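Local structure of putative type VI secretion protein (Escherichia coli, 3U66) at residues G16-V20 / F67-L71; L35-C40 / T87-L93. The protein probably serves as the inner-membrane TssL (SciP) component of a type VI secretion system, a DotU-family protein with a helical cytoplasmic domain. All coordinates share one frame; numbering follows the deposited sequence.

Contact 1: residues G16-V20 / F67-L71; sequences GWLMV and FCALL
Leu-70 and Leu-71 both bring their carbonyl oxygens to the hydroxyl of Ser-74, one turn further along helix 57-76, so Ser-74 OG is hydrogen-bonded to two backbone groups while the leucine side chains meet Val-20 and Met-19. Packing across the contact is mainly apolar. Phe-67 is the knob: its ring enters the hole formed by Gly-16, Trp-17, Met-19 and Val-20. With CG swung anti to its backbone N (chi1 -174°), the ring reaches across to helix 7-24 and presents its edge to the backbone, CZ lying 3.4 Å from Gly-16 CA. Gly-16 has no side chain here, and the ring edge lies against the main chain, with Trp-17 N also beside it.

Segments 16-20 and 67-71 run nearly in the same direction, 21° apart with axes 10.6 Å from each other, as parallel neighbours in the all-helical bundle of this DotU-family domain. Trp-17 meets the same ring by its pyrrole side, CD1 to Phe-67 CD1 at 3.8 Å, the two planes meeting obliquely at 49°. Val-20 divides its branches: CG2 packs on Leu-70 CG, while CG1 rests 3.8 Å from Leu-71 CD1. Met-19, built as selenomethionine, bends at its last torsion and brings CE to 3.5 Å from Leu-71 CD2. Beyond the pair, helix 32-52 adds Leu-42 against Met-19, and Leu-134 lies against Trp-17, Val-20 and Leu-70.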
loop_
_atom_site.group_PDB
_atom_site.type_symbol
_atom_site.label_atom_id
_atom_site.label_comp_id
_atom_site.label_asym_id
_atom_site.label_seq_id
_atom_site.Cartn_x
_atom_site.Cartn_y
_atom_site.Cartn_z
ATOM N N GLY A 16 11.797 0.592 -3.025
ATOM C CA GLY A 16 10.855 -0.237 -2.284
ATOM C C GLY A 16 9.700 -0.698 -3.143
ATOM O O GLY A 16 9.335 -1.881 -3.120
ATOM N N TRP A 17 9.130 0.236 -3.925
ATOM C CA TRP A 17 8.054 -0.046 -4.874
ATOM C C TRP A 17 8.462 -1.089 -5.909
ATOM O O TRP A 17 7.662 -1.978 -6.216
ATOM C CB TRP A 17 7.571 1.231 -5.564
ATOM C CG TRP A 17 6.696 2.110 -4.715
ATOM C CD1 TRP A 17 5.984 1.751 -3.601
ATOM C CD2 TRP A 17 6.408 3.499 -4.940
ATOM N NE1 TRP A 17 5.299 2.836 -3.106
ATOM C CE2 TRP A 17 5.524 3.918 -3.920
ATOM C CE3 TRP A 17 6.850 4.441 -5.889
ATOM C CZ2 TRP A 17 5.080 5.240 -3.811
ATOM C CZ3 TRP A 17 6.377 5.742 -5.804
ATOM C CH2 TRP A 17 5.508 6.133 -4.770
ATOM N N LEU A 18 9.718 -1.012 -6.410
ATOM C CA LEU A 18 10.220 -1.979 -7.371
ATOM C C LEU A 18 10.376 -3.350 -6.706
ATOM O O LEU A 18 10.017 -4.359 -7.316
ATOM C CB LEU A 18 11.520 -1.489 -8.027
ATOM C CG LEU A 18 12.078 -2.311 -9.209
ATOM C CD1 LEU A 18 11.128 -2.303 -10.428
ATOM C CD2 LEU A 18 13.464 -1.811 -9.605
HETATM N N MSE A 19 10.845 -3.373 -5.433
HETATM C CA MSE A 19 11.007 -4.581 -4.621
HETATM C C MSE A 19 9.672 -5.298 -4.401
HETATM O O MSE A 19 9.625 -6.512 -4.581
HETATM C CB MSE A 19 11.712 -4.256 -3.292
HETATM C CG MSE A 19 11.930 -5.463 -2.352
HETATM SE SE MSE A 19 12.213 -4.994 -0.438
HETATM C CE MSE A 19 10.938 -3.545 -0.274
ATOM N N VAL A 20 8.591 -4.559 -4.045
ATOM C CA VAL A 20 7.257 -5.161 -3.867
ATOM C C VAL A 20 6.731 -5.711 -5.192
ATOM O O VAL A 20 6.188 -6.817 -5.209
ATOM C CB VAL A 20 6.183 -4.365 -3.043
ATOM C CG1 VAL A 20 6.794 -3.307 -2.132
ATOM C CG2 VAL A 20 5.078 -3.773 -3.916
ATOM N N PHE A 67 3.016 2.075 2.618
ATOM C CA PHE A 67 4.129 1.248 2.141
ATOM C C PHE A 67 4.330 -0.018 2.971
ATOM O O PHE A 67 4.574 -1.077 2.381
ATOM C CB PHE A 67 5.440 2.042 2.047
ATOM C CG PHE A 67 6.554 1.245 1.424
ATOM C CD1 PHE A 67 6.662 1.137 0.044
ATOM C CD2 PHE A 67 7.488 0.590 2.215
ATOM C CE1 PHE A 67 7.682 0.386 -0.530
ATOM C CE2 PHE A 67 8.506 -0.166 1.638
ATOM C CZ PHE A 67 8.593 -0.262 0.271
ATOM N N CYS A 68 4.279 0.099 4.327
ATOM C CA CYS A 68 4.418 -1.028 5.253
ATOM C C CYS A 68 3.308 -2.036 4.980
ATOM O O CYS A 68 3.586 -3.214 4.797
ATOM C CB CYS A 68 4.400 -0.556 6.704
ATOM S SG CYS A 68 5.988 0.082 7.300
ATOM N N ALA A 69 2.061 -1.547 4.879
ATOM C CA ALA A 69 0.858 -2.323 4.576
ATOM C C ALA A 69 0.947 -2.988 3.198
ATOM O O ALA A 69 0.489 -4.125 3.046
ATOM C CB ALA A 69 -0.364 -1.425 4.641
ATOM N N LEU A 70 1.554 -2.292 2.208
ATOM C CA LEU A 70 1.740 -2.802 0.848
ATOM C C LEU A 70 2.752 -3.962 0.844
ATOM O O LEU A 70 2.434 -5.061 0.371
ATOM C CB LEU A 70 2.128 -1.656 -0.136
ATOM C CG LEU A 70 2.640 -2.000 -1.551
ATOM C CD1 LEU A 70 1.592 -2.732 -2.389
ATOM C CD2 LEU A 70 3.125 -0.759 -2.263
ATOM N N LEU A 71 3.945 -3.720 1.410
ATOM C CA LEU A 71 5.034 -4.693 1.520
ATOM C C LEU A 71 4.662 -5.926 2.360
ATOM O O LEU A 71 4.957 -7.036 1.931
ATOM C CB LEU A 71 6.295 -4.005 2.062
ATOM C CG LEU A 71 7.609 -4.785 2.092
ATOM C CD1 LEU A 71 7.895 -5.513 0.774
ATOM C CD2 LEU A 71 8.738 -3.859 2.417
#

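Contact 2: residues L35-C40 / T87-L93; sequences LYRRAC and TWQQDPL
Tyr-36 sends its hydroxyl to the turn after Trp-88, where two backbone carbonyls compete for one proton: Asp-91 O lies 2.7 Å from Tyr-36 OH and Pro-92 O lies 3.4 Å from it. Both bonds are weak in geometry, and the model does not settle which carbonyl is used. Three further polar groups have partners in the chain. Asp-91 N donates to Thr-87 O, Thr-87 OG1 is hydrogen-bonded to Trp-85 O, and Leu-93 N to the carboxylate of Asp-72 on helix 57-76.

The phenol is held by apolar neighbours on three sides. Its edge points toward the face of the five-membered ring of Trp-88 as a T-shaped pair, planes at 89°, with Tyr-36 CD1 3.5 Å from Trp-88 CE2. Thr-87 CG2 sits over one face in a CH-pi contact, 4.2 Å from the ring centroid, and Leu-93 CD2 lies toward the rim of the other. Farther along helix 32-52, Ala-39 CB packs 3.8 Å from Trp-88 CH2, and Cys-40 SG approaches Leu-93 CD2. Ring contacts thus set the position of the phenol, and its hydroxyl meets main-chain carbonyls of the turn after helix 87-90, the proton's choice between them remaining open.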
loop_
_atom_site.group_PDB
_atom_site.type_symbol
_atom_site.label_atom_id
_atom_site.label_comp_id
_atom_site.label_asym_id
_atom_site.label_seq_id
_atom_site.Cartn_x
_atom_site.Cartn_y
_atom_site.Cartn_z
ATOM N N LEU A 35 15.338 -10.651 3.885
ATOM C CA LEU A 35 14.414 -9.750 3.198
ATOM C C LEU A 35 13.760 -8.775 4.184
ATOM O O LEU A 35 13.647 -7.592 3.866
ATOM C CB LEU A 35 13.347 -10.540 2.417
ATOM C CG LEU A 35 12.473 -9.724 1.461
ATOM C CD1 LEU A 35 13.174 -9.488 0.138
ATOM C CD2 LEU A 35 11.135 -10.393 1.247
ATOM N N TYR A 36 13.352 -9.265 5.373
ATOM C CA TYR A 36 12.749 -8.461 6.441
ATOM C C TYR A 36 13.689 -7.339 6.901
ATOM O O TYR A 36 13.227 -6.236 7.200
ATOM C CB TYR A 36 12.366 -9.354 7.636
ATOM C CG TYR A 36 11.456 -8.681 8.643
ATOM C CD1 TYR A 36 10.071 -8.718 8.497
ATOM C CD2 TYR A 36 11.975 -8.030 9.759
ATOM C CE1 TYR A 36 9.227 -8.112 9.426
ATOM C CE2 TYR A 36 11.142 -7.413 10.693
ATOM C CZ TYR A 36 9.767 -7.456 10.521
ATOM O OH TYR A 36 8.944 -6.847 11.443
ATOM N N ARG A 37 14.985 -7.627 6.937
ATOM C CA ARG A 37 16.024 -6.713 7.356
ATOM C C ARG A 37 16.184 -5.618 6.338
ATOM O O ARG A 37 16.238 -4.462 6.718
ATOM C CB ARG A 37 17.340 -7.472 7.495
ATOM C CG ARG A 37 17.429 -8.352 8.720
ATOM C CD ARG A 37 18.850 -8.816 8.864
ATOM N NE ARG A 37 19.552 -8.157 9.965
ATOM C CZ ARG A 37 20.092 -6.939 9.897
ATOM N NH1 ARG A 37 19.965 -6.206 8.802
ATOM N NH2 ARG A 37 20.752 -6.450 10.935
ATOM N N ARG A 38 16.265 -5.968 5.044
ATOM C CA ARG A 38 16.359 -5.037 3.917
ATOM C C ARG A 38 15.110 -4.170 3.891
ATOM O O ARG A 38 15.235 -2.953 3.773
ATOM C CB ARG A 38 16.521 -5.803 2.599
ATOM C CG ARG A 38 17.422 -5.102 1.585
ATOM C CD ARG A 38 16.659 -4.519 0.407
ATOM N NE ARG A 38 16.174 -5.564 -0.497
ATOM C CZ ARG A 38 15.845 -5.370 -1.770
ATOM N NH1 ARG A 38 15.957 -4.163 -2.318
ATOM N NH2 ARG A 38 15.403 -6.379 -2.507
ATOM N N ALA A 39 13.921 -4.785 4.097
ATOM C CA ALA A 39 12.625 -4.104 4.178
ATOM C C ALA A 39 12.671 -3.020 5.251
ATOM O O ALA A 39 12.352 -1.874 4.953
ATOM C CB ALA A 39 11.526 -5.104 4.498
ATOM N N CYS A 40 13.114 -3.378 6.479
ATOM C CA CYS A 40 13.268 -2.492 7.634
ATOM C C CYS A 40 14.144 -1.278 7.310
ATOM O O CYS A 40 13.734 -0.142 7.574
ATOM C CB CYS A 40 13.824 -3.270 8.820
ATOM S SG CYS A 40 12.579 -4.181 9.767
ATOM N N THR A 87 8.477 -14.629 10.082
ATOM C CA THR A 87 9.065 -13.524 10.843
ATOM C C THR A 87 8.061 -12.371 10.748
ATOM O O THR A 87 7.716 -11.757 11.764
ATOM C CB THR A 87 10.451 -13.152 10.268
ATOM O OG1 THR A 87 11.288 -14.308 10.284
ATOM C CG2 THR A 87 11.137 -12.012 11.049
ATOM N N TRP A 88 7.542 -12.146 9.509
ATOM C CA TRP A 88 6.481 -11.185 9.185
ATOM C C TRP A 88 5.198 -11.760 9.795
ATOM O O TRP A 88 4.513 -11.073 10.556
ATOM C CB TRP A 88 6.280 -11.013 7.659
ATOM C CG TRP A 88 7.518 -10.794 6.857
ATOM C CD1 TRP A 88 8.532 -11.685 6.663
ATOM C CD2 TRP A 88 7.800 -9.684 6.020
ATOM N NE1 TRP A 88 9.464 -11.164 5.813
ATOM C CE2 TRP A 88 9.037 -9.940 5.389
ATOM C CE3 TRP A 88 7.139 -8.482 5.749
ATOM C CZ2 TRP A 88 9.628 -9.050 4.515
ATOM C CZ3 TRP A 88 7.736 -7.598 4.877
ATOM C CH2 TRP A 88 8.975 -7.883 4.284
ATOM N N GLN A 89 4.903 -13.054 9.497
ATOM C CA GLN A 89 3.742 -13.746 10.046
ATOM C C GLN A 89 3.714 -13.501 11.564
ATOM O O GLN A 89 2.686 -13.054 12.077
ATOM C CB GLN A 89 3.768 -15.245 9.685
ATOM N N GLN A 90 4.867 -13.711 12.255
ATOM C CA GLN A 90 5.016 -13.472 13.690
ATOM C C GLN A 90 4.891 -11.968 13.973
ATOM O O GLN A 90 3.966 -11.569 14.678
ATOM C CB GLN A 90 6.358 -14.025 14.213
ATOM N N ASP A 91 5.804 -11.138 13.415
ATOM C CA ASP A 91 5.807 -9.678 13.602
ATOM C C ASP A 91 6.016 -8.927 12.275
ATOM O O ASP A 91 7.160 -8.803 11.828
ATOM C CB ASP A 91 6.861 -9.245 14.645
ATOM C CG ASP A 91 6.667 -9.826 16.032
ATOM O OD1 ASP A 91 5.514 -9.813 16.531
ATOM O OD2 ASP A 91 7.676 -10.246 16.643
ATOM N N PRO A 92 4.930 -8.443 11.612
ATOM C CA PRO A 92 5.111 -7.713 10.339
ATOM C C PRO A 92 5.556 -6.262 10.545
ATOM O O PRO A 92 5.681 -5.819 11.690
ATOM C CB PRO A 92 3.740 -7.820 9.674
ATOM C CG PRO A 92 2.781 -7.965 10.797
ATOM C CD PRO A 92 3.505 -8.509 11.996
ATOM N N LEU A 93 5.814 -5.529 9.440
ATOM C CA LEU A 93 6.288 -4.140 9.460
ATOM C C LEU A 93 5.287 -3.174 10.063
ATOM O O LEU A 93 5.689 -2.188 10.673
ATOM C CB LEU A 93 6.710 -3.666 8.065
ATOM C CG LEU A 93 7.892 -4.393 7.404
ATOM C CD1 LEU A 93 7.954 -4.062 5.929
ATOM C CD2 LEU A 93 9.224 -4.042 8.076
#

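Overall arrangement
Contacts 1 and 2 lie side by side, their centres about 12 Å apart, and they touch at several points, Leu-71 among them. Its CD2 is 3.6 Å from Leu-93 CD1 and 3.7 Å from Ala-39 CB, so one branch of a contact 1 leucine touches both segments of contact 2. Cys-68 SG adds a second touch on Leu-93 CB at 3.9 Å, and Met-19 CG packs against Arg-38 NH2. Contact 1 is fully buried, its centre about 7 Å from the centre of the chain, whereas contact 2 is partly buried, its centre about 15 Å from it. Along the sequence their segments alternate, interlocking helices 7-24, 32-52 and 57-76 with segment 87-93.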